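PDB 5GT5: pectate lyase from Paenibacillus sp. 0602, which cleaves polygalacturonate and partly methylated pectins by endo-acting elimination, probably with calcium as cofactor. Local coordinates for residues D38-K50 / K93-F105. The protein carries 1 engineered substitution. Residues are numbered along the deposited sequence; the frame is centred on the assembly and turned at random.
Sequences DLALALKKNSGVK and KITVDGFNGLTIF
Leu43 fills the corner between strands 93-97 and 102-105. Leu43 CD1 meets Val96 CG2 at 4.0 Å. The Leu43 and Leu102 side chains cross at about a right angle, with Leu43 CD2 3.9 Å from Leu102 CD2, and Leu43 CD2 meets Ile104 CD1 tip to tip. One turn earlier in the helix, Leu39 packs on Ile94.

The Phe99 ring lies under the turn that follows the helix. Leu43 O, Ser47 OG and Val49 O sit at its edge, and Leu43 O is 3.4 Å from Phe99 CE1. Water 3 lies over the centre of one face, bound to Asn46 N and Asp97 O. Ser47 OG accepts from Val49 N, which makes an ST turn, and also donates to Ala42 O. Both bonds hold the loop in shape over the ring.

Lys50 bends back at chi2 (-77°), which carries NZ to two successive carbonyls. Lys50 NZ donates to Asn100 O at 2.8 Å. Lys50 NZ also donates to a lone pair of Gly101 O at 3.2 Å. With an alanine here, both carbonyls would probably lose their ammonium partner, and the corner at Gly101 would be held less firmly. Lys50 O accepts from Thr103 N at 2.8 Å, nearly straight at 166°.

Water 1 links Leu43 O to Thr95 O and Asp97 N. Lys45 runs alongside Asp97, with water 2 between NZ and OD2; the carboxylate's salt bridge is to Arg121.

Strand 51-54 continues from Lys50 and pairs in parallel with 102-106. Helix 36-43 lies over the N-terminal end of the parallel beta-helix and closes its hydrophobic core there, as in polysaccharide lyase family 1.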
ATOM      1  N   ASP A  38      22.349  19.583   3.423  1.00  9.60           N
ATOM      2  CA  ASP A  38      22.262  18.447   2.506  1.00 11.23           C
ATOM      3  C   ASP A  38      21.017  17.638   2.799  1.00  8.81           C
ATOM      4  O   ASP A  38      20.306  17.246   1.882  1.00  9.33           O
ATOM      5  CB  ASP A  38      23.459  17.501   2.633  1.00  9.62           C
ATOM      6  CG  ASP A  38      24.783  18.145   2.267  1.00 12.40           C
ATOM      7  OD1 ASP A  38      24.832  19.153   1.502  1.00 12.36           O
ATOM      8  OD2 ASP A  38      25.791  17.596   2.758  1.00 10.92           O
ATOM      9  N   LEU A  39      20.718  17.398   4.076  1.00  7.72           N
ATOM     10  CA  LEU A  39      19.549  16.596   4.407  1.00  9.63           C
ATOM     11  C   LEU A  39      18.262  17.330   4.017  1.00  9.74           C
ATOM     12  O   LEU A  39      17.318  16.725   3.479  1.00  8.80           O
ATOM     13  CB  LEU A  39      19.531  16.290   5.897  1.00  7.55           C
ATOM     14  CG  LEU A  39      18.481  15.249   6.331  1.00  7.73           C
ATOM     15  CD1 LEU A  39      18.735  13.910   5.667  1.00 10.62           C
ATOM     16  CD2 LEU A  39      18.509  15.075   7.864  1.00 11.46           C
ATOM     17  N   ALA A  40      18.205  18.622   4.313  1.00  7.78           N
ATOM     18  CA  ALA A  40      17.049  19.422   3.983  1.00  9.01           C
ATOM     19  C   ALA A  40      16.780  19.437   2.485  1.00  8.47           C
ATOM     20  O   ALA A  40      15.625  19.342   2.042  1.00  8.84           O
ATOM     21  CB  ALA A  40      17.204  20.809   4.497  1.00 10.13           C
ATOM     22  N   LEU A  41      17.842  19.538   1.695  1.00  8.76           N
ATOM     23  CA  LEU A  41      17.661  19.519   0.252  1.00  9.66           C
ATOM     24  C   LEU A  41      17.207  18.158  -0.247  1.00 10.90           C
ATOM     25  O   LEU A  41      16.323  18.086  -1.108  1.00 12.68           O
ATOM     26  CB  LEU A  41      18.953  19.924  -0.445  1.00 10.65           C
ATOM     27  CG  LEU A  41      19.333  21.396  -0.274  1.00 15.41           C
ATOM     28  CD1 LEU A  41      20.733  21.666  -0.873  1.00 16.08           C
ATOM     29  CD2 LEU A  41      18.290  22.299  -0.913  1.00 21.43           C
ATOM     30  N   ALA A  42      17.765  17.081   0.308  1.00  7.58           N
ATOM     31  CA  ALA A  42      17.446  15.726  -0.123  1.00  8.70           C
ATOM     32  C   ALA A  42      16.012  15.318   0.216  1.00  9.48           C
ATOM     33  O   ALA A  42      15.363  14.638  -0.587  1.00  9.51           O
ATOM     34  CB  ALA A  42      18.406  14.756   0.507  1.00  8.84           C
ATOM     35  N   LEU A  43      15.533  15.726   1.401  1.00  7.83           N
ATOM     36  CA  LEU A  43      14.235  15.273   1.909  1.00  6.51           C
ATOM     37  C   LEU A  43      13.101  16.270   1.689  1.00  8.73           C
ATOM     38  O   LEU A  43      11.993  16.069   2.177  1.00  9.28           O
ATOM     39  CB  LEU A  43      14.336  14.864   3.384  1.00  6.66           C
ATOM     40  CG  LEU A  43      15.169  13.614   3.612  1.00  9.04           C
ATOM     41  CD1 LEU A  43      15.175  13.359   5.132  1.00 10.84           C
ATOM     42  CD2 LEU A  43      14.645  12.380   2.837  1.00 11.48           C
ATOM     43  N   LYS A  44      13.368  17.336   0.941  1.00  9.22           N
ATOM     44  CA  LYS A  44      12.325  18.314   0.567  1.00  8.13           C
ATOM     45  C   LYS A  44      11.235  17.602  -0.219  1.00  9.24           C
ATOM     46  O   LYS A  44      11.547  16.765  -1.073  1.00  8.94           O
ATOM     47  CB  LYS A  44      12.921  19.448  -0.285  1.00 10.23           C
ATOM     48  CG  LYS A  44      11.953  20.609  -0.516  1.00 14.88           C
ATOM     49  CD  LYS A  44      12.657  21.746  -1.266  1.00 18.65           C
ATOM     50  CE  LYS A  44      11.705  22.909  -1.525  1.00 26.25           C
ATOM     51  NZ  LYS A  44      11.274  23.546  -0.276  1.00 35.84           N
ATOM     52  N   LYS A  45       9.979  17.900   0.092  1.00 10.03           N
ATOM     53  CA  LYS A  45       8.862  17.274  -0.628  1.00  7.19           C
ATOM     54  C   LYS A  45       9.056  17.411  -2.138  1.00  9.40           C
ATOM     55  O   LYS A  45       9.433  18.474  -2.648  1.00 11.55           O
ATOM     56  CB  LYS A  45       7.535  17.909  -0.181  1.00 13.05           C
ATOM     57  CG  LYS A  45       6.300  17.304  -0.815  1.00 12.87           C
ATOM     58  CD  LYS A  45       5.054  18.021  -0.273  1.00 20.51           C
ATOM     59  CE  LYS A  45       3.796  17.591  -1.032  1.00 37.38           C
ATOM     60  NZ  LYS A  45       2.613  18.432  -0.663  1.00 46.03           N
ATOM     61  N   ASN A  46       8.837  16.291  -2.838  1.00  9.25           N
ATOM     62  CA  ASN A  46       8.973  16.213  -4.289  1.00  9.05           C
ATOM     63  C   ASN A  46      10.367  16.384  -4.826  1.00 10.08           C
ATOM     64  O   ASN A  46      10.552  16.695  -6.011  1.00 12.93           O
ATOM     65  CB  ASN A  46       7.934  17.091  -5.001  1.00  9.36           C
ATOM     66  CG  ASN A  46       6.536  16.571  -4.828  1.00 11.51           C
ATOM     67  OD1 ASN A  46       6.331  15.364  -4.864  1.00 13.86           O
ATOM     68  ND2 ASN A  46       5.573  17.464  -4.658  1.00 12.84           N
ATOM     69  N   SER A  47      11.362  16.133  -3.981  1.00  9.88           N
ATOM     70  CA  SER A  47      12.738  16.206  -4.447  1.00  9.72           C
ATOM     71  C   SER A  47      13.035  15.096  -5.454  1.00  9.45           C
ATOM     72  O   SER A  47      13.996  15.214  -6.250  1.00 14.82           O
ATOM     73  CB  SER A  47      13.700  16.075  -3.270  1.00 10.01           C
ATOM     74  OG  SER A  47      13.733  14.731  -2.806  1.00  8.63           O
ATOM     75  N   GLY A  48      12.283  13.998  -5.363  1.00 13.48           N
ATOM     76  CA  GLY A  48      12.509  12.833  -6.221  1.00 13.19           C
ATOM     77  C   GLY A  48      13.687  11.957  -5.831  1.00 13.79           C
ATOM     78  O   GLY A  48      14.023  10.971  -6.519  1.00 12.13           O
ATOM     79  N   VAL A  49      14.318  12.299  -4.715  1.00  9.94           N
ATOM     80  CA  VAL A  49      15.491  11.551  -4.282  1.00 10.92           C
ATOM     81  C   VAL A  49      15.074  10.156  -3.862  1.00  8.93           C
ATOM     82  O   VAL A  49      14.033  10.000  -3.206  1.00 10.53           O
ATOM     83  CB  VAL A  49      16.197  12.301  -3.147  1.00  7.70           C
ATOM     84  CG1 VAL A  49      17.240  11.437  -2.452  1.00  8.15           C
ATOM     85  CG2 VAL A  49      16.836  13.549  -3.693  1.00  9.28           C
ATOM     86  N   LYS A  50      15.845   9.148  -4.266  1.00  8.74           N
ATOM     87  CA  LYS A  50      15.572   7.744  -3.987  1.00  8.83           C
ATOM     88  C   LYS A  50      16.403   7.175  -2.854  1.00  7.73           C
ATOM     89  O   LYS A  50      15.875   6.363  -2.083  1.00  6.95           O
ATOM     90  CB  LYS A  50      15.822   6.923  -5.259  1.00 10.08           C
ATOM     91  CG  LYS A  50      14.885   7.268  -6.412  1.00  8.35           C
ATOM     92  CD  LYS A  50      13.540   6.599  -6.090  1.00 15.85           C
ATOM     93  CE  LYS A  50      12.340   7.281  -6.650  1.00 18.53           C
ATOM     94  NZ  LYS A  50      11.134   6.497  -6.170  1.00 19.60           N
ATOM     95  N   LYS A  93      12.015  19.185  14.052  1.00  9.56           N
ATOM     96  CA  LYS A  93      11.156  18.131  13.525  1.00 10.13           C
ATOM     97  C   LYS A  93      11.351  18.104  12.019  1.00  9.42           C
ATOM     98  O   LYS A  93      11.195  19.125  11.353  1.00  9.71           O
ATOM     99  CB  LYS A  93       9.686  18.388  13.842  1.00  8.89           C
ATOM    100  CG  LYS A  93       8.814  17.255  13.342  1.00 11.32           C
ATOM    101  CD  LYS A  93       7.332  17.520  13.558  1.00 14.12           C
ATOM    102  CE  LYS A  93       6.949  17.194  14.973  1.00 24.33           C
ATOM    103  NZ  LYS A  93       5.467  17.342  15.172  1.00 30.07           N
ATOM    104  N   ILE A  94      11.716  16.934  11.493  1.00  8.04           N
ATOM    105  CA  ILE A  94      11.991  16.775  10.063  1.00  7.65           C
ATOM    106  C   ILE A  94      10.889  15.932   9.472  1.00  8.22           C
ATOM    107  O   ILE A  94      10.694  14.780   9.878  1.00  9.05           O
ATOM    108  CB  ILE A  94      13.343  16.105   9.839  1.00  7.04           C
ATOM    109  CG1 ILE A  94      14.475  16.909  10.517  1.00  8.30           C
ATOM    110  CG2 ILE A  94      13.569  15.959   8.353  1.00  9.75           C
ATOM    111  CD1 ILE A  94      15.758  16.159  10.709  1.00 10.55           C
ATOM    112  N   THR A  95      10.122  16.524   8.553  1.00  7.52           N
ATOM    113  CA  THR A  95       8.951  15.848   8.001  1.00  9.87           C
ATOM    114  C   THR A  95       9.205  15.368   6.579  1.00  9.31           C
ATOM    115  O   THR A  95       9.341  16.194   5.658  1.00 11.64           O
ATOM    116  CB  THR A  95       7.705  16.751   8.020  1.00  9.71           C
ATOM    117  OG1 THR A  95       7.422  17.114   9.374  1.00 10.56           O
ATOM    118  CG2 THR A  95       6.496  16.002   7.481  1.00 12.15           C
ATOM    119  N   VAL A  96       9.221  14.046   6.415  1.00  8.26           N
ATOM    120  CA  VAL A  96       9.350  13.384   5.130  1.00  8.67           C
ATOM    121  C   VAL A  96       7.948  13.181   4.616  1.00  7.31           C
ATOM    122  O   VAL A  96       7.200  12.347   5.167  1.00  7.93           O
ATOM    123  CB  VAL A  96      10.039  12.017   5.337  1.00  7.61           C
ATOM    124  CG1 VAL A  96      10.130  11.219   4.060  1.00  8.20           C
ATOM    125  CG2 VAL A  96      11.457  12.216   5.925  1.00 10.34           C
ATOM    126  N   ASP A  97       7.579  13.937   3.576  1.00  6.55           N
ATOM    127  CA  ASP A  97       6.182  14.063   3.155  1.00  7.06           C
ATOM    128  C   ASP A  97       6.035  13.711   1.678  1.00  8.03           C
ATOM    129  O   ASP A  97       6.744  14.246   0.821  1.00  9.84           O
ATOM    130  CB  ASP A  97       5.721  15.518   3.373  1.00  9.81           C
ATOM    131  CG  ASP A  97       4.219  15.720   3.197  1.00 12.60           C
ATOM    132  OD1 ASP A  97       3.491  14.792   2.795  1.00 12.42           O
ATOM    133  OD2 ASP A  97       3.763  16.851   3.470  1.00 18.40           O
ATOM    134  N   GLY A  98       5.171  12.757   1.379  1.00  6.14           N
ATOM    135  CA  GLY A  98       4.828  12.514  -0.010  1.00  8.20           C
ATOM    136  C   GLY A  98       5.845  11.721  -0.805  1.00  8.90           C
ATOM    137  O   GLY A  98       5.828  11.773  -2.038  1.00 10.67           O
ATOM    138  N   PHE A  99       6.742  10.985  -0.153  1.00  7.02           N
ATOM    139  CA  PHE A  99       7.727  10.172  -0.847  1.00  6.84           C
ATOM    140  C   PHE A  99       7.168   8.819  -1.257  1.00  7.00           C
ATOM    141  O   PHE A  99       6.326   8.259  -0.547  1.00  8.79           O
ATOM    142  CB  PHE A  99       8.996  10.014   0.008  1.00  6.20           C
ATOM    143  CG  PHE A  99       9.902  11.207  -0.084  1.00  7.98           C
ATOM    144  CD1 PHE A  99       9.646  12.336   0.692  1.00  8.62           C
ATOM    145  CD2 PHE A  99      10.954  11.248  -1.001  1.00  8.09           C
ATOM    146  CE1 PHE A  99      10.452  13.502   0.559  1.00  9.88           C
ATOM    147  CE2 PHE A  99      11.755  12.400  -1.137  1.00  9.29           C
ATOM    148  CZ  PHE A  99      11.515  13.520  -0.323  1.00  8.15           C
ATOM    149  N   ASN A 100       7.566   8.333  -2.429  1.00  8.08           N
ATOM    150  CA  ASN A 100       7.267   6.970  -2.837  1.00  7.64           C
ATOM    151  C   ASN A 100       8.521   6.252  -3.276  1.00  8.41           C
ATOM    152  O   ASN A 100       9.051   6.484  -4.370  1.00  9.01           O
ATOM    153  CB  ASN A 100       6.262   6.886  -3.967  1.00  9.88           C
ATOM    154  CG  ASN A 100       5.951   5.433  -4.334  1.00  8.03           C
ATOM    155  OD1 ASN A 100       5.902   4.560  -3.480  1.00 15.08           O
ATOM    156  ND2 ASN A 100       5.875   5.161  -5.625  1.00 20.99           N
ATOM    157  N   GLY A 101       9.034   5.415  -2.397  1.00  7.75           N
ATOM    158  CA  GLY A 101      10.207   4.642  -2.711  1.00  8.09           C
ATOM    159  C   GLY A 101      11.441   5.413  -2.324  1.00  7.59           C
ATOM    160  O   GLY A 101      12.051   6.094  -3.149  1.00  9.16           O
ATOM    161  N   LEU A 102      11.831   5.300  -1.066  1.00  7.89           N
ATOM    162  CA  LEU A 102      12.938   6.075  -0.523  1.00  7.92           C
ATOM    163  C   LEU A 102      13.700   5.211   0.454  1.00  6.83           C
ATOM    164  O   LEU A 102      13.089   4.559   1.296  1.00  7.75           O
ATOM    165  CB  LEU A 102      12.384   7.318   0.184  1.00  7.42           C
ATOM    166  CG  LEU A 102      13.375   8.123   1.029  1.00  7.19           C
ATOM    167  CD1 LEU A 102      14.427   8.828   0.172  1.00  8.77           C
ATOM    168  CD2 LEU A 102      12.617   9.134   1.894  1.00  8.89           C
ATOM    169  N   THR A 103      15.024   5.201   0.364  1.00  7.68           N
ATOM    170  CA  THR A 103      15.879   4.555   1.355  1.00  5.11           C
ATOM    171  C   THR A 103      16.799   5.569   2.005  1.00  6.46           C
ATOM    172  O   THR A 103      17.524   6.321   1.309  1.00  7.94           O
ATOM    173  CB  THR A 103      16.730   3.450   0.718  1.00  7.96           C
ATOM    174  OG1 THR A 103      15.833   2.472   0.176  1.00  8.22           O
ATOM    175  CG2 THR A 103      17.652   2.758   1.755  1.00  9.38           C
ATOM    176  N   ILE A 104      16.802   5.576   3.338  1.00  6.38           N
ATOM    177  CA  ILE A 104      17.721   6.413   4.116  1.00  5.43           C
ATOM    178  C   ILE A 104      18.594   5.487   4.937  1.00  6.89           C
ATOM    179  O   ILE A 104      18.077   4.639   5.654  1.00  7.14           O
ATOM    180  CB  ILE A 104      16.933   7.405   5.055  1.00  6.12           C
ATOM    181  CG1 ILE A 104      15.857   8.170   4.268  1.00  6.98           C
ATOM    182  CG2 ILE A 104      17.899   8.310   5.795  1.00  8.72           C
ATOM    183  CD1 ILE A 104      14.900   9.005   5.168  1.00  9.71           C
ATOM    184  N   PHE A 105      19.908   5.624   4.863  1.00  5.73           N
ATOM    185  CA  PHE A 105      20.785   4.710   5.561  1.00  7.42           C
ATOM    186  C   PHE A 105      22.121   5.369   5.830  1.00  8.91           C
ATOM    187  O   PHE A 105      22.384   6.472   5.324  1.00  8.03           O
ATOM    188  CB  PHE A 105      20.985   3.401   4.755  1.00  6.44           C
ATOM    189  CG  PHE A 105      22.039   3.497   3.669  1.00  7.10           C
ATOM    190  CD1 PHE A 105      21.764   4.181   2.475  1.00  6.50           C
ATOM    191  CD2 PHE A 105      23.273   2.893   3.839  1.00  7.41           C
ATOM    192  CE1 PHE A 105      22.739   4.279   1.484  1.00  8.84           C
ATOM    193  CE2 PHE A 105      24.250   2.980   2.841  1.00  9.48           C
ATOM    194  CZ  PHE A 105      23.975   3.679   1.675  1.00  9.60           C
TER
HETATM  195  O   HOH W   1       9.318  16.148   2.898  1.00  8.40           O
HETATM  196  O   HOH W   2       2.047  18.438   2.350  1.00 29.71           O
HETATM  197  O   HOH W   3       8.201  13.631  -1.936  1.00 12.30           O
HETATM  198  O   HOH W   4       4.547  13.634  -3.665  1.00 13.51           O
HETATM  199  O   HOH W   5      11.702   8.678  -3.500  1.00 16.56           O